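Local coordinates for cellulose-binding protein (Saccharophagus degradans, PDB 2YHG) that is related to nucleoside hydrolases, is associated with carbohydrate metabolism, and in its full-length form probably binds polysaccharide through a separate cellulose-binding module, at residues W376-E381 and I412-T417; A345-N350 and A428-V433. All coordinates share one frame; numbering follows the deposited sequence.

Contact 1: W376-E381 and I412-T417; sequences WSHYGE and IHILLT. With MG (magnesium ion), chain E; EDO (1,2-ethanediol), chain K.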
loop_
_atom_site.group_PDB
_atom_site.type_symbol
_atom_site.label_atom_id
_atom_site.label_comp_id
_atom_site.label_asym_id
_atom_site.label_seq_id
_atom_site.Cartn_x
_atom_site.Cartn_y
_atom_site.Cartn_z
ATOM N N TRP A 376 -12.728 -14.502 13.390
ATOM C CA TRP A 376 -12.329 -13.426 14.279
ATOM C C TRP A 376 -11.019 -13.775 14.939
ATOM O O TRP A 376 -10.886 -14.888 15.469
ATOM C CB TRP A 376 -13.389 -13.205 15.354
ATOM C CG TRP A 376 -14.721 -12.809 14.802
ATOM C CD1 TRP A 376 -15.770 -13.642 14.486
ATOM C CD2 TRP A 376 -15.189 -11.483 14.611
ATOM N NE1 TRP A 376 -16.845 -12.910 14.128
ATOM C CE2 TRP A 376 -16.523 -11.582 14.183
ATOM C CE3 TRP A 376 -14.602 -10.225 14.728
ATOM C CZ2 TRP A 376 -17.291 -10.467 13.907
ATOM C CZ3 TRP A 376 -15.362 -9.116 14.452
ATOM C CH2 TRP A 376 -16.691 -9.237 14.040
ATOM N N SER A 377 -10.094 -12.824 15.000
ATOM C CA SER A 377 -8.817 -13.062 15.613
ATOM C C SER A 377 -8.347 -11.876 16.433
ATOM O O SER A 377 -8.753 -10.737 16.207
ATOM C CB SER A 377 -7.770 -13.408 14.540
ATOM O OG SER A 377 -7.618 -12.329 13.655
ATOM N N HIS A 378 -7.533 -12.150 17.442
ATOM C CA HIS A 378 -6.846 -11.118 18.200
ATOM C C HIS A 378 -5.506 -10.807 17.554
ATOM O O HIS A 378 -4.602 -11.672 17.522
ATOM C CB HIS A 378 -6.611 -11.595 19.644
ATOM C CG HIS A 378 -5.843 -10.604 20.442
ATOM N ND1 HIS A 378 -4.934 -10.965 21.409
ATOM C CD2 HIS A 378 -5.831 -9.249 20.404
ATOM C CE1 HIS A 378 -4.353 -9.878 21.877
ATOM N NE2 HIS A 378 -4.869 -8.816 21.274
ATOM N N TYR A 379 -5.353 -9.600 17.035
ATOM C CA TYR A 379 -4.092 -9.208 16.358
ATOM C C TYR A 379 -3.157 -8.614 17.391
ATOM O O TYR A 379 -2.861 -7.418 17.446
ATOM C CB TYR A 379 -4.428 -8.234 15.230
ATOM C CG TYR A 379 -3.355 -8.110 14.161
ATOM C CD1 TYR A 379 -2.076 -8.631 14.309
ATOM C CD2 TYR A 379 -3.636 -7.476 12.985
ATOM C CE1 TYR A 379 -1.141 -8.527 13.311
ATOM C CE2 TYR A 379 -2.723 -7.382 11.968
ATOM C CZ TYR A 379 -1.459 -7.895 12.136
ATOM O OH TYR A 379 -0.556 -7.761 11.109
ATOM N N GLY A 380 -2.661 -9.498 18.259
ATOM C CA GLY A 380 -1.882 -9.074 19.418
ATOM C C GLY A 380 -0.536 -8.441 19.097
ATOM O O GLY A 380 -0.030 -7.634 19.845
ATOM N N GLU A 381 0.001 -8.732 17.923
ATOM C CA GLU A 381 1.253 -8.106 17.487
ATOM C C GLU A 381 1.065 -6.597 17.326
ATOM O O GLU A 381 2.046 -5.854 17.401
ATOM C CB GLU A 381 1.722 -8.691 16.161
ATOM C CG GLU A 381 2.079 -10.148 16.212
ATOM C CD GLU A 381 0.945 -11.023 15.687
ATOM O OE1 GLU A 381 -0.237 -10.772 16.008
ATOM O OE2 GLU A 381 1.256 -12.018 15.024
ATOM N N ILE A 412 -6.794 -3.113 22.234
ATOM C CA ILE A 412 -6.928 -4.501 21.819
ATOM C C ILE A 412 -7.458 -4.469 20.388
ATOM O O ILE A 412 -8.508 -3.862 20.132
ATOM C CB ILE A 412 -7.886 -5.265 22.735
ATOM C CG1 ILE A 412 -7.271 -5.449 24.129
ATOM C CG2 ILE A 412 -8.288 -6.607 22.144
ATOM C CD1 ILE A 412 -8.221 -5.960 25.194
ATOM N N HIS A 413 -6.735 -5.080 19.467
ATOM C CA HIS A 413 -7.137 -5.118 18.068
ATOM C C HIS A 413 -7.748 -6.464 17.748
ATOM O O HIS A 413 -7.096 -7.518 17.879
ATOM C CB HIS A 413 -5.944 -4.854 17.148
ATOM C CG HIS A 413 -5.427 -3.462 17.200
ATOM N ND1 HIS A 413 -4.720 -2.908 16.155
ATOM C CD2 HIS A 413 -5.464 -2.537 18.188
ATOM C CE1 HIS A 413 -4.342 -1.692 16.527
ATOM N NE2 HIS A 413 -4.771 -1.443 17.759
ATOM N N ILE A 414 -9.007 -6.442 17.314
ATOM C CA ILE A 414 -9.737 -7.622 16.900
ATOM C C ILE A 414 -9.982 -7.537 15.419
ATOM O O ILE A 414 -10.472 -6.517 14.945
ATOM C CB ILE A 414 -11.062 -7.753 17.663
ATOM C CG1 ILE A 414 -10.849 -7.713 19.185
ATOM C CG2 ILE A 414 -11.797 -8.994 17.201
ATOM C CD1 ILE A 414 -10.029 -8.862 19.740
ATOM N N LEU A 415 -9.637 -8.569 14.666
ATOM C CA LEU A 415 -9.828 -8.583 13.238
ATOM C C LEU A 415 -10.889 -9.563 12.787
ATOM O O LEU A 415 -10.817 -10.760 13.099
ATOM C CB LEU A 415 -8.518 -8.920 12.543
ATOM C CG LEU A 415 -8.557 -8.894 11.023
ATOM C CD1 LEU A 415 -8.890 -7.507 10.483
ATOM C CD2 LEU A 415 -7.231 -9.428 10.435
ATOM N N LEU A 416 -11.858 -9.073 12.019
ATOM C CA LEU A 416 -12.736 -9.941 11.241
ATOM C C LEU A 416 -12.077 -10.167 9.885
ATOM O O LEU A 416 -11.788 -9.215 9.159
ATOM C CB LEU A 416 -14.083 -9.275 10.999
ATOM C CG LEU A 416 -15.011 -10.030 10.044
ATOM C CD1 LEU A 416 -15.449 -11.368 10.608
ATOM C CD2 LEU A 416 -16.187 -9.124 9.638
ATOM N N THR A 417 -11.880 -11.427 9.521
ATOM C CA THR A 417 -11.580 -11.820 8.164
ATOM C C THR A 417 -12.793 -12.557 7.604
ATOM O O THR A 417 -13.247 -13.549 8.171
ATOM C CB THR A 417 -10.330 -12.731 8.104
ATOM O OG1 THR A 417 -9.212 -12.035 8.633
ATOM C CG2 THR A 417 -10.008 -13.126 6.663
HETATM MG MG MG E . -0.359 -6.768 21.997
HETATM C C1 EDO K . -5.004 -12.145 11.551
HETATM O O1 EDO K . -4.255 -13.364 11.618
HETATM C C2 EDO K . -4.539 -11.099 12.551
HETATM O O2 EDO K . -4.812 -11.546 13.872
HETATM O O HOH W 1 -9.188 -12.580 11.414
HETATM O O HOH W 2 1.910 -6.890 22.494
#
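Ser377 and Leu415 exchange two backbone hydrogen bonds, the hydrogen-bonded pair of an antiparallel junction between an edge strand and an inner strand of a four-stranded mixed sheet. Leu415 N reaches Ser377 O at 2.8 Å. One residue beyond the strand end, Tyr379 N bonds to His413 O at 2.8 Å, and Tyr379 is also the centre of an inverse gamma turn, so the chain bends while still held to its neighbour. Next in the chain, Gly380 O binds a magnesium ion at 2.3 Å, a site shared with Asp383 OD1, Tyr385 O and a water. Asp383 also accepts a hydrogen bond from His413 N and is hydrogen-bonded to His378 NE2, which ties the metal loop to both strands. The imidazole of His378 presents CD2 to His413 O, near the ring plane.

On the Ser377 side of the sheet, a water joins Ser377 OG, Leu415 O and Thr417 OG1, while an ethanediol, probably from the crystallisation liquor, hydrogen-bonds through O2 to Ser377 OG and rests C2 over one Tyr379 face. On the side of Trp376, Ile414 and Leu416 the packing is largely apolar. With CG anti to the carbonyl carbon (chi1 -61°), the indole of Trp376 turns one face to Leu416, and its NE1 is hydrogen-bonded to Ser396 O. Ile414 CG2 meets Trp376 CE3 at 3.9 Å, and Leu416 CD1 stands over the six-membered ring in a CH-pi contact, 3.9 Å from the centroid.

Contact 2: A345-N350 and A428-V433; sequences AVMYLN and AYRRVV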
loop_
_atom_site.group_PDB
_atom_site.type_symbol
_atom_site.label_atom_id
_atom_site.label_comp_id
_atom_site.label_asym_id
_atom_site.label_seq_id
_atom_site.Cartn_x
_atom_site.Cartn_y
_atom_site.Cartn_z
ATOM N N ALA A 345 -13.306 1.188 6.906
ATOM C CA ALA A 345 -12.381 1.928 7.737
ATOM C C ALA A 345 -12.176 1.084 8.974
ATOM O O ALA A 345 -12.971 0.220 9.310
ATOM C CB ALA A 345 -12.975 3.254 8.124
ATOM N N VAL A 346 -11.095 1.312 9.679
ATOM C CA VAL A 346 -10.919 0.717 10.981
ATOM C C VAL A 346 -12.002 1.246 11.904
ATOM O O VAL A 346 -12.329 2.439 11.891
ATOM C CB VAL A 346 -9.516 1.024 11.510
ATOM C CG1 VAL A 346 -9.356 0.530 12.955
ATOM C CG2 VAL A 346 -8.450 0.358 10.638
ATOM N N MET A 347 -12.593 0.367 12.691
ATOM C CA MET A 347 -13.638 0.721 13.644
ATOM C C MET A 347 -13.053 0.900 15.017
ATOM O O MET A 347 -12.289 0.049 15.447
ATOM C CB MET A 347 -14.670 -0.449 13.685
ATOM C CG MET A 347 -15.890 -0.337 14.533
ATOM S SD MET A 347 -17.016 -1.696 14.051
ATOM C CE MET A 347 -18.562 -0.883 14.165
ATOM N N TYR A 348 -13.354 1.998 15.680
ATOM C CA TYR A 348 -12.823 2.311 16.972
ATOM C C TYR A 348 -13.946 2.272 18.006
ATOM O O TYR A 348 -14.978 2.902 17.813
ATOM C CB TYR A 348 -12.167 3.685 16.973
ATOM C CG TYR A 348 -10.942 3.755 16.118
ATOM C CD1 TYR A 348 -9.723 3.340 16.601
ATOM C CD2 TYR A 348 -10.997 4.141 14.803
ATOM C CE1 TYR A 348 -8.591 3.363 15.806
ATOM C CE2 TYR A 348 -9.858 4.167 13.998
ATOM C CZ TYR A 348 -8.673 3.748 14.508
ATOM O OH TYR A 348 -7.516 3.811 13.755
ATOM N N LEU A 349 -13.728 1.546 19.084
ATOM C CA LEU A 349 -14.685 1.419 20.186
ATOM C C LEU A 349 -13.957 1.636 21.486
ATOM O O LEU A 349 -12.808 1.264 21.618
ATOM C CB LEU A 349 -15.258 -0.011 20.232
ATOM C CG LEU A 349 -16.084 -0.512 19.057
ATOM C CD1 LEU A 349 -16.555 -1.912 19.375
ATOM C CD2 LEU A 349 -17.257 0.419 18.774
ATOM N N ASN A 350 -14.642 2.178 22.468
ATOM C CA ASN A 350 -14.169 2.217 23.845
ATOM C C ASN A 350 -14.974 1.262 24.690
ATOM O O ASN A 350 -16.204 1.245 24.589
ATOM C CB ASN A 350 -14.337 3.621 24.392
ATOM C CG ASN A 350 -13.473 4.632 23.674
ATOM O OD1 ASN A 350 -14.061 5.262 22.659
ATOM N ND2 ASN A 350 -12.270 4.536 23.742
ATOM N N ALA A 428 -12.187 -10.173 2.719
ATOM C CA ALA A 428 -12.365 -8.795 3.150
ATOM C C ALA A 428 -12.148 -8.715 4.651
ATOM O O ALA A 428 -12.129 -9.738 5.341
ATOM C CB ALA A 428 -13.744 -8.260 2.784
ATOM N N TYR A 429 -11.925 -7.503 5.143
ATOM C CA TYR A 429 -11.472 -7.301 6.514
ATOM C C TYR A 429 -12.230 -6.197 7.194
ATOM O O TYR A 429 -12.532 -5.173 6.592
ATOM C CB TYR A 429 -9.991 -6.894 6.505
ATOM C CG TYR A 429 -9.088 -7.867 5.794
ATOM C CD1 TYR A 429 -8.720 -9.054 6.374
ATOM C CD2 TYR A 429 -8.658 -7.625 4.486
ATOM C CE1 TYR A 429 -7.908 -9.949 5.696
ATOM C CE2 TYR A 429 -7.819 -8.486 3.825
ATOM C CZ TYR A 429 -7.448 -9.642 4.438
ATOM O OH TYR A 429 -6.571 -10.488 3.775
ATOM N N ARG A 430 -12.391 -6.339 8.514
ATOM C CA ARG A 430 -12.708 -5.217 9.382
ATOM C C ARG A 430 -11.947 -5.355 10.691
ATOM O O ARG A 430 -12.187 -6.290 11.448
ATOM C CB ARG A 430 -14.198 -5.100 9.687
ATOM C CG ARG A 430 -14.521 -3.942 10.636
ATOM C CD ARG A 430 -14.400 -2.594 9.930
ATOM N NE ARG A 430 -15.363 -2.509 8.825
ATOM C CZ ARG A 430 -16.687 -2.425 8.979
ATOM N NH1 ARG A 430 -17.213 -2.110 10.147
ATOM N NH2 ARG A 430 -17.501 -2.554 7.944
ATOM N N ARG A 431 -11.049 -4.427 10.967
ATOM C CA ARG A 431 -10.417 -4.312 12.248
ATOM C C ARG A 431 -11.254 -3.478 13.184
ATOM O O ARG A 431 -11.730 -2.415 12.828
ATOM C CB ARG A 431 -9.011 -3.705 12.110
ATOM C CG ARG A 431 -8.222 -3.755 13.426
ATOM C CD ARG A 431 -6.897 -3.011 13.345
ATOM N NE ARG A 431 -6.078 -3.547 12.265
ATOM C CZ ARG A 431 -4.806 -3.927 12.327
ATOM N NH1 ARG A 431 -4.126 -3.937 13.449
ATOM N NH2 ARG A 431 -4.224 -4.284 11.199
ATOM N N VAL A 432 -11.410 -3.988 14.402
ATOM C CA VAL A 432 -12.042 -3.299 15.507
ATOM C C VAL A 432 -10.971 -3.025 16.552
ATOM O O VAL A 432 -10.414 -3.954 17.142
ATOM C CB VAL A 432 -13.187 -4.111 16.114
ATOM C CG1 VAL A 432 -13.903 -3.277 17.163
ATOM C CG2 VAL A 432 -14.179 -4.537 15.027
ATOM N N VAL A 433 -10.639 -1.761 16.747
ATOM C CA VAL A 433 -9.673 -1.341 17.755
ATOM C C VAL A 433 -10.466 -0.937 18.982
ATOM O O VAL A 433 -11.260 0.015 18.956
ATOM C CB VAL A 433 -8.812 -0.169 17.252
ATOM C CG1 VAL A 433 -7.961 0.380 18.385
ATOM C CG2 VAL A 433 -7.952 -0.621 16.077
#
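Met347 and Val433 lie on parallel strands whose axes approach to 4.7 Å at 26°, and the backbone bonds alternate: Met347 N to Arg431 O, Val433 N to Met347 O at 2.8 Å, and Leu349 N to Val433 O. Met347 N and O both bond to the neighbouring strand, to Arg431 and Val433, the residues flanking Val432.

The side chains sort onto two faces. On one, Tyr348 and Val433 lie side by side, with Tyr348 CD1 3.7 Å from Val433 CB. Val346 comes in from the preceding loop: its CG1, anti to the backbone N (chi1 174°), touches Val433 CG2 at 3.6 Å and also sits over one face of the Tyr348 ring, toward the rim. On the other face, Met347 runs alongside Val432, and Leu349, in one of its two conformers, brings CD1 to within 3.7 Å of Val432 CG1. Arg430 likewise has two conformers; in the one described its chain is bent at chi2 and chi3, and the thioether of Met347 meets the guanidinium at the edge, SD in its plane and 3.9 Å from NH1, while NH1 bonds to Asp341 O.

Strand 347-351 is the sheet's edge, and strand 427-436 is bordered beyond it by strand 411-420. Leu359 of strand 356-360 packs on Leu349 and Val432, whereas Arg431 NE and NH1 hydrogen-bond to the loop carbonyls Leu256 O and Met264 O.

From the N terminus, the chain passes through the larger parallel-sheet domain, related to nucleoside hydrolases, before entering the C-terminal sheet at strand 347-351. The partner of that strand comes only at 428-433, so contact 2 closes the longer loop, with 77 residues between its segments. Within this span, 376-381 begins on the last residues of strand 372-378 and runs into the loop after it, and contact 1 closes a shorter loop of 30 intervening residues at 412-417; the two nest without crossing. Strands 411-420 and 427-436 follow one another and are antiparallel neighbours, probably hydrogen-bonded from Val432 N to Ile414 O at 2.8 Å. Together the contacts hold both edge strands to the central pair, giving the order 347-351, 427-436, 411-420, 372-378.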